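Local structure of beta-agarase (Persicobacter, 6AII) at residues Q63-H66 against E67-S70; A164-A167 against W168-H172; P299-G302 against E303-R307. The protein hydrolyses agarose to neoagarobiose as a beta-agarase of glycoside hydrolase family 16, represented here by its catalytic domain. All blocks are in the same frame, centred on the assembly; numbering follows the deposited sequence.

Overall arrangement
All three contacts are short turns or single helical turns at the borders of the family 16 beta-sandwich. Interaction 1 joins strand 62-64 of one sheet to strand 69-72 of the other; the side chain of Val69 is about 14 Å from the bound calcium ion. Interaction 2 lies at the end of the loop that leaves strand 144-151, which by sequence probably carries the catalytic motif of the family. Interaction 3 is helix 301-306. It lies between the others, its nearest atoms about 8 Å from interaction 1 and about 7 Å from interaction 2, whereas 1 and 2 stay about 17 Å apart. Arg160 bonds to Ala164 and Glu303, linking 2 with 3; consecutive residues Ser81 and Arg82 serve 1 and 3.

Interaction 1 of 3, residues Q63-H66 against E67-S70; sequences QWRH and ENVS
Arg65 and Asn68 close a type I beta-turn: Asn68 N donates to Arg65 O at 3.0 Å, and Val69 N adds a weak bond to His66 O. The turn carries the chain from strand 62-64 in one sheet of the sandwich to strand 69-72 in the other. Glu67 is the side chain to follow. Its CB starts out away from the preceding residues, but CG stands between the backbone N and the carbonyl carbon (chi1 55°), and a bend at chi2 swings the carboxylate back over the start of the turn. There Glu67 CD rests 3.8 Å from Arg65 CB. Glu67 OE1 sits 3.7 Å from Arg65 CB and takes a weak bond from a water that also accepts from His66 N at 2.9 Å and pairs with His66 ND1. Glu67 OE2 is 5.2 Å from Arg65 NE, so the opposite charges do not meet. Asn68 ND2 bonds to Val79 O and Ser81 OG, while Asn68 OD1 lies 3.6 Å from Arg65 CB. The Arg65 guanidinium forms a salt bridge with Asp57; Gln63 CB lies against one of its faces, and Arg65 NH1 donates almost in the guanidinium plane to Trp64 O at 2.9 Å.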
loop_
_atom_site.group_PDB
_atom_site.type_symbol
_atom_site.label_atom_id
_atom_site.label_comp_id
_atom_site.label_asym_id
_atom_site.label_seq_id
_atom_site.Cartn_x
_atom_site.Cartn_y
_atom_site.Cartn_z
ATOM N N GLN A 63 15.274 -8.592 -1.377
ATOM C CA GLN A 63 15.224 -9.839 -2.090
ATOM C C GLN A 63 13.902 -10.546 -1.796
ATOM O O GLN A 63 13.782 -11.246 -0.802
ATOM C CB GLN A 63 16.360 -10.796 -1.680
ATOM C CG GLN A 63 17.707 -10.377 -2.270
ATOM C CD GLN A 63 18.844 -11.309 -1.939
ATOM O OE1 GLN A 63 18.884 -11.968 -0.904
ATOM N NE2 GLN A 63 19.808 -11.361 -2.871
ATOM N N TRP A 64 12.922 -10.279 -2.641
ATOM C CA TRP A 64 11.605 -10.943 -2.499
ATOM C C TRP A 64 11.816 -12.429 -2.696
ATOM O O TRP A 64 12.562 -12.811 -3.636
ATOM C CB TRP A 64 10.587 -10.418 -3.479
ATOM C CG TRP A 64 10.096 -9.044 -3.175
ATOM C CD1 TRP A 64 9.889 -8.482 -1.945
ATOM C CD2 TRP A 64 9.773 -8.047 -4.137
ATOM N NE1 TRP A 64 9.432 -7.209 -2.094
ATOM C CE2 TRP A 64 9.362 -6.906 -3.417
ATOM C CE3 TRP A 64 9.744 -8.009 -5.530
ATOM C CZ2 TRP A 64 8.934 -5.745 -4.036
ATOM C CZ3 TRP A 64 9.352 -6.836 -6.136
ATOM C CH2 TRP A 64 8.939 -5.730 -5.412
ATOM N N ARG A 65 11.215 -13.226 -1.817
ATOM C CA ARG A 65 11.343 -14.668 -1.891
ATOM C C ARG A 65 9.952 -15.230 -1.678
ATOM O O ARG A 65 9.258 -14.788 -0.781
ATOM C CB ARG A 65 12.297 -15.183 -0.826
ATOM C CG ARG A 65 13.765 -14.827 -1.054
ATOM C CD ARG A 65 14.298 -15.475 -2.309
ATOM N NE ARG A 65 15.715 -15.160 -2.550
ATOM C CZ ARG A 65 16.169 -14.226 -3.388
ATOM N NH1 ARG A 65 15.348 -13.381 -4.019
ATOM N NH2 ARG A 65 17.499 -14.169 -3.601
ATOM N N HIS A 66 9.630 -16.271 -2.429
ATOM C CA HIS A 66 8.331 -16.913 -2.268
ATOM C C HIS A 66 8.128 -17.351 -0.803
ATOM O O HIS A 66 6.990 -17.216 -0.249
ATOM C CB HIS A 66 8.250 -18.176 -3.150
ATOM C CG HIS A 66 8.219 -17.837 -4.597
ATOM N ND1 HIS A 66 9.364 -17.893 -5.395
ATOM C CD2 HIS A 66 7.253 -17.340 -5.388
ATOM C CE1 HIS A 66 9.074 -17.465 -6.603
ATOM N NE2 HIS A 66 7.772 -17.204 -6.656
ATOM N N GLU A 67 9.164 -17.863 -0.144
ATOM C CA GLU A 67 9.040 -18.444 1.174
ATOM C C GLU A 67 8.950 -17.389 2.293
ATOM O O GLU A 67 8.949 -17.737 3.465
ATOM C CB GLU A 67 10.207 -19.390 1.485
ATOM C CG GLU A 67 11.577 -18.759 1.339
ATOM C CD GLU A 67 12.244 -18.939 -0.017
ATOM O OE1 GLU A 67 11.560 -18.825 -1.071
ATOM O OE2 GLU A 67 13.500 -19.068 -0.010
ATOM N N ASN A 68 8.876 -16.109 1.930
ATOM C CA ASN A 68 8.737 -15.018 2.908
ATOM C C ASN A 68 7.274 -14.543 2.948
ATOM O O ASN A 68 6.998 -13.491 3.533
ATOM C CB ASN A 68 9.689 -13.861 2.616
ATOM C CG ASN A 68 11.078 -14.155 3.173
ATOM O OD1 ASN A 68 11.709 -15.160 2.771
ATOM N ND2 ASN A 68 11.576 -13.355 4.123
ATOM N N VAL A 69 6.360 -15.358 2.414
ATOM C CA VAL A 69 4.913 -15.119 2.568
ATOM C C VAL A 69 4.297 -16.386 3.171
ATOM O O VAL A 69 4.480 -17.483 2.669
ATOM C CB VAL A 69 4.231 -14.777 1.228
ATOM C CG1 VAL A 69 2.700 -14.657 1.370
ATOM C CG2 VAL A 69 4.766 -13.513 0.574
ATOM N N SER A 70 3.453 -16.219 4.183
ATOM C CA SER A 70 2.713 -17.383 4.739
ATOM C C SER A 70 1.375 -16.856 5.261
ATOM O O SER A 70 1.101 -15.667 5.236
ATOM C CB SER A 70 3.507 -18.044 5.840
ATOM O OG SER A 70 3.644 -17.174 6.943
HETATM O O HOH W 1 4.954 -18.854 0.386
HETATM O O HOH W 2 11.695 -17.355 -4.083
#

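Interaction 2 of 3, residues A164-A167 against W168-H172; sequences AMNA and WFAKH
Asn166 and Phe169 meet in the first turn of helix 167-170, where the packing is tight. Asn166 OD1 comes to 3.4 Å from Phe169 CB and 3.8 Å from its CD2; the two side chains cross at about a right angle, yet amide and ring planes are only 13° apart. Asn166 holds the N-cap position without capping by its side chain: CG lies roughly opposite the backbone N (chi1 -156°), and ND2 passes 4.0 Å from Ala170 CB to donate to the carbonyls of Tyr152 and Gly154. Its backbone does the helical work, Asn166 O accepting from Ala170 N at 2.8 Å with the donor nitrogen nearly along the C=O axis. The looser side faces solvent. Ala167 and Trp168 are exposed there, the next helical bond, Lys171 N to Ala167 O, is weak at 3.4 Å, and a water accepts from Trp168 N at 2.8 Å while donating to Met165 O. His172 CE1 sits over the centre of one face of the Trp168 indole, while Phe169 CG lies at its edge, in plane, and Trp168 CE3 over the rim of the Phe169 ring. With an alanine here in place of Asn166, the carbonyls of Tyr152 and Gly154 would probably lose their shared donor and Phe169 the amide oxygen that packs on its CB. Chemically, then, the amide is spent on the segment following strand 144-151, and water supplies the missing acceptor at the helix start.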
loop_
_atom_site.group_PDB
_atom_site.type_symbol
_atom_site.label_atom_id
_atom_site.label_comp_id
_atom_site.label_asym_id
_atom_site.label_seq_id
_atom_site.Cartn_x
_atom_site.Cartn_y
_atom_site.Cartn_z
ATOM N N ALA A 164 19.712 7.956 9.588
ATOM C CA ALA A 164 19.214 6.581 9.936
ATOM C C ALA A 164 17.980 6.694 10.845
ATOM O O ALA A 164 17.326 5.653 11.122
ATOM C CB ALA A 164 20.269 5.733 10.575
ATOM N N MET A 165 17.711 7.900 11.372
ATOM C CA MET A 165 16.517 8.038 12.202
ATOM C C MET A 165 15.293 7.902 11.303
ATOM O O MET A 165 15.195 8.521 10.272
ATOM C CB MET A 165 16.539 9.375 12.956
ATOM C CG MET A 165 17.687 9.321 13.934
ATOM S SD MET A 165 17.786 10.848 14.962
ATOM C CE MET A 165 17.763 12.134 13.732
ATOM N N ASN A 166 14.308 7.154 11.816
ATOM C CA ASN A 166 13.103 6.924 10.991
ATOM C C ASN A 166 11.859 7.694 11.467
ATOM O O ASN A 166 10.770 7.483 10.950
ATOM C CB ASN A 166 12.753 5.432 10.987
ATOM C CG ASN A 166 11.942 5.033 9.772
ATOM O OD1 ASN A 166 12.237 5.499 8.674
ATOM N ND2 ASN A 166 11.004 4.089 9.944
ATOM N N ALA A 167 11.967 8.586 12.438
ATOM C CA ALA A 167 10.773 9.252 13.013
ATOM C C ALA A 167 9.918 9.962 11.988
ATOM O O ALA A 167 8.667 9.757 12.007
ATOM C CB ALA A 167 11.210 10.221 14.083
ATOM N N TRP A 168 10.455 10.771 11.058
ATOM C CA TRP A 168 9.580 11.466 10.091
ATOM C C TRP A 168 8.803 10.463 9.272
ATOM O O TRP A 168 7.601 10.585 8.949
ATOM C CB TRP A 168 10.378 12.468 9.177
ATOM C CG TRP A 168 9.520 13.209 8.168
ATOM C CD1 TRP A 168 9.094 14.497 8.330
ATOM C CD2 TRP A 168 8.968 12.777 6.912
ATOM N NE1 TRP A 168 8.324 14.868 7.270
ATOM C CE2 TRP A 168 8.219 13.860 6.377
ATOM C CE3 TRP A 168 8.990 11.612 6.145
ATOM C CZ2 TRP A 168 7.540 13.801 5.167
ATOM C CZ3 TRP A 168 8.314 11.537 4.956
ATOM C CH2 TRP A 168 7.561 12.620 4.469
ATOM N N PHE A 169 9.476 9.409 8.789
ATOM C CA PHE A 169 8.916 8.492 7.923
ATOM C C PHE A 169 7.859 7.683 8.674
ATOM O O PHE A 169 6.801 7.498 8.126
ATOM C CB PHE A 169 9.966 7.599 7.274
ATOM C CG PHE A 169 10.933 8.428 6.458
ATOM C CD1 PHE A 169 10.635 8.766 5.155
ATOM C CD2 PHE A 169 12.084 8.896 7.040
ATOM C CE1 PHE A 169 11.514 9.571 4.438
ATOM C CE2 PHE A 169 12.924 9.735 6.329
ATOM C CZ PHE A 169 12.624 10.061 5.051
ATOM N N ALA A 170 8.129 7.284 9.910
ATOM C CA ALA A 170 7.248 6.313 10.567
ATOM C C ALA A 170 5.897 6.963 10.855
ATOM O O ALA A 170 4.914 6.238 11.012
ATOM C CB ALA A 170 7.889 5.817 11.864
ATOM N N LYS A 171 5.808 8.262 11.005
ATOM C CA LYS A 171 4.559 8.815 11.456
ATOM C C LYS A 171 3.532 8.964 10.324
ATOM O O LYS A 171 2.354 9.209 10.585
ATOM C CB LYS A 171 4.774 10.141 12.159
ATOM C CG LYS A 171 5.108 11.305 11.255
ATOM C CD LYS A 171 5.500 12.531 12.099
ATOM C CE LYS A 171 5.854 13.726 11.258
ATOM N NZ LYS A 171 6.127 14.864 12.195
ATOM N N HIS A 172 3.979 8.838 9.086
ATOM C CA HIS A 172 3.150 9.141 7.939
ATOM C C HIS A 172 2.529 7.881 7.318
ATOM O O HIS A 172 2.928 6.712 7.530
ATOM C CB HIS A 172 3.940 9.840 6.864
ATOM C CG HIS A 172 4.398 11.184 7.177
ATOM N ND1 HIS A 172 5.622 11.397 7.761
ATOM C CD2 HIS A 172 3.833 12.375 7.082
ATOM C CE1 HIS A 172 5.750 12.652 7.978
ATOM N NE2 HIS A 172 4.691 13.303 7.550
HETATM O O HOH W 3 12.892 10.228 9.760
#

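Interaction 3 of 3, residues P299-G302 against E303-R307; sequences PTDG and EIYGR
The Tyr305 ring and the Asp301 carboxylate lie side by side, pointing the same way, with their planes 49° apart. Tyr305 CE2 is 3.8 Å from Asp301 CB and no farther from CG, and Ile304 CG2 sits over the centre of one ring face. Arg82 binds both tips: its NH1 forms a salt bridge with Asp301 OD1, and its carbonyl takes the bond of Tyr305 OH. The second flat group is the Glu303 carboxylate. Thr300 N donates to Glu303 OE1 over 3.0 Å, coming from above the carboxylate plane (53° out of it), and Pro299 CA is 3.5 Å from the same oxygen. In return Thr300 OG1, placed between the backbone N and the carbonyl carbon (chi1 63°), accepts from Glu303 N at 3.1 Å. These two reciprocal bonds make a capping box at the start of helix 301-306. Just outside it, Pro299 CB touches Ile304 CB at 4.3 Å, an apolar pair placed as in a hydrophobic staple. Behind the box the regular helix sets in: Ile304 N meets Thr300 O at 3.0 Å, nearly head-on to the carbonyl, Tyr305 N donates to Asp301 O, and Gly306 N approaches Gly302 O at 2.9 Å from well above the carbonyl plane. The buried Glu303 has more partners still. OE1 forms a salt bridge with Arg160, and OE2 accepts from Asp157 N; Arg307 in turn pairs with Asp157 and Asp310. A carboxylate gripped by an arginine and two backbone N-H groups, beside the positive end of a helix dipole, is likely to stay ionised despite its burial, and in that state it ties the first turn to the 157-160 region.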
loop_
_atom_site.group_PDB
_atom_site.type_symbol
_atom_site.label_atom_id
_atom_site.label_comp_id
_atom_site.label_asym_id
_atom_site.label_seq_id
_atom_site.Cartn_x
_atom_site.Cartn_y
_atom_site.Cartn_z
ATOM N N PRO A 299 16.764 -2.312 8.359
ATOM C CA PRO A 299 16.919 -3.027 9.671
ATOM C C PRO A 299 18.365 -3.412 9.998
ATOM O O PRO A 299 19.080 -3.867 9.095
ATOM C CB PRO A 299 16.094 -4.274 9.513
ATOM C CG PRO A 299 15.040 -3.881 8.502
ATOM C CD PRO A 299 15.827 -3.042 7.523
ATOM N N THR A 300 18.770 -3.105 11.199
ATOM C CA THR A 300 20.099 -3.598 11.662
ATOM C C THR A 300 19.978 -5.087 11.923
ATOM O O THR A 300 18.931 -5.604 12.168
ATOM C CB THR A 300 20.578 -2.857 12.905
ATOM O OG1 THR A 300 19.696 -3.097 13.998
ATOM C CG2 THR A 300 20.647 -1.369 12.688
ATOM N N ASP A 301 21.132 -5.784 12.022
ATOM C CA ASP A 301 21.118 -7.155 12.488
ATOM C C ASP A 301 20.519 -7.274 13.885
ATOM O O ASP A 301 19.744 -8.212 14.148
ATOM C CB ASP A 301 22.561 -7.680 12.498
ATOM C CG ASP A 301 23.187 -7.919 11.139
ATOM O OD1 ASP A 301 22.512 -7.751 10.086
ATOM O OD2 ASP A 301 24.394 -8.327 11.150
ATOM N N GLY A 302 20.848 -6.340 14.767
ATOM C CA GLY A 302 20.322 -6.359 16.143
ATOM C C GLY A 302 18.811 -6.352 16.131
ATOM O O GLY A 302 18.171 -7.088 16.875
ATOM N N GLU A 303 18.256 -5.492 15.271
ATOM C CA GLU A 303 16.783 -5.395 15.166
ATOM C C GLU A 303 16.196 -6.670 14.559
ATOM O O GLU A 303 15.244 -7.258 15.102
ATOM C CB GLU A 303 16.435 -4.173 14.321
ATOM C CG GLU A 303 16.650 -2.839 15.019
ATOM C CD GLU A 303 16.786 -1.625 14.096
ATOM O OE1 GLU A 303 16.666 -1.740 12.867
ATOM O OE2 GLU A 303 16.990 -0.497 14.636
ATOM N N ILE A 304 16.633 -7.056 13.387
ATOM C CA ILE A 304 15.969 -8.157 12.646
ATOM C C ILE A 304 16.153 -9.499 13.347
ATOM O O ILE A 304 15.241 -10.330 13.307
ATOM C CB ILE A 304 16.382 -8.181 11.164
ATOM C CG1 ILE A 304 15.387 -8.967 10.324
ATOM C CG2 ILE A 304 17.840 -8.663 10.966
ATOM C CD1 ILE A 304 15.423 -8.659 8.808
ATOM N N TYR A 305 17.314 -9.730 13.974
ATOM C CA TYR A 305 17.509 -10.980 14.724
ATOM C C TYR A 305 17.008 -10.858 16.169
ATOM O O TYR A 305 16.607 -11.859 16.700
ATOM C CB TYR A 305 19.000 -11.341 14.742
ATOM C CG TYR A 305 19.594 -11.591 13.382
ATOM C CD1 TYR A 305 18.934 -12.326 12.419
ATOM C CD2 TYR A 305 20.821 -11.040 13.044
ATOM C CE1 TYR A 305 19.479 -12.538 11.164
ATOM C CE2 TYR A 305 21.381 -11.228 11.788
ATOM C CZ TYR A 305 20.726 -12.020 10.863
ATOM O OH TYR A 305 21.275 -12.234 9.623
ATOM N N GLY A 306 16.957 -9.694 16.745
ATOM C CA GLY A 306 16.515 -9.563 18.100
ATOM C C GLY A 306 15.017 -9.576 18.237
ATOM O O GLY A 306 14.458 -10.042 19.265
ATOM N N ARG A 307 14.317 -9.017 17.238
ATOM C CA ARG A 307 12.855 -8.982 17.268
ATOM C C ARG A 307 12.278 -9.449 15.928
ATOM O O ARG A 307 11.594 -8.699 15.211
ATOM C CB ARG A 307 12.409 -7.539 17.506
ATOM C CG ARG A 307 12.970 -6.940 18.786
ATOM C CD ARG A 307 12.463 -5.565 19.115
ATOM N NE ARG A 307 13.063 -4.521 18.282
ATOM C CZ ARG A 307 12.467 -3.880 17.261
ATOM N NH1 ARG A 307 11.218 -4.173 16.899
ATOM N NH2 ARG A 307 13.178 -2.976 16.581
#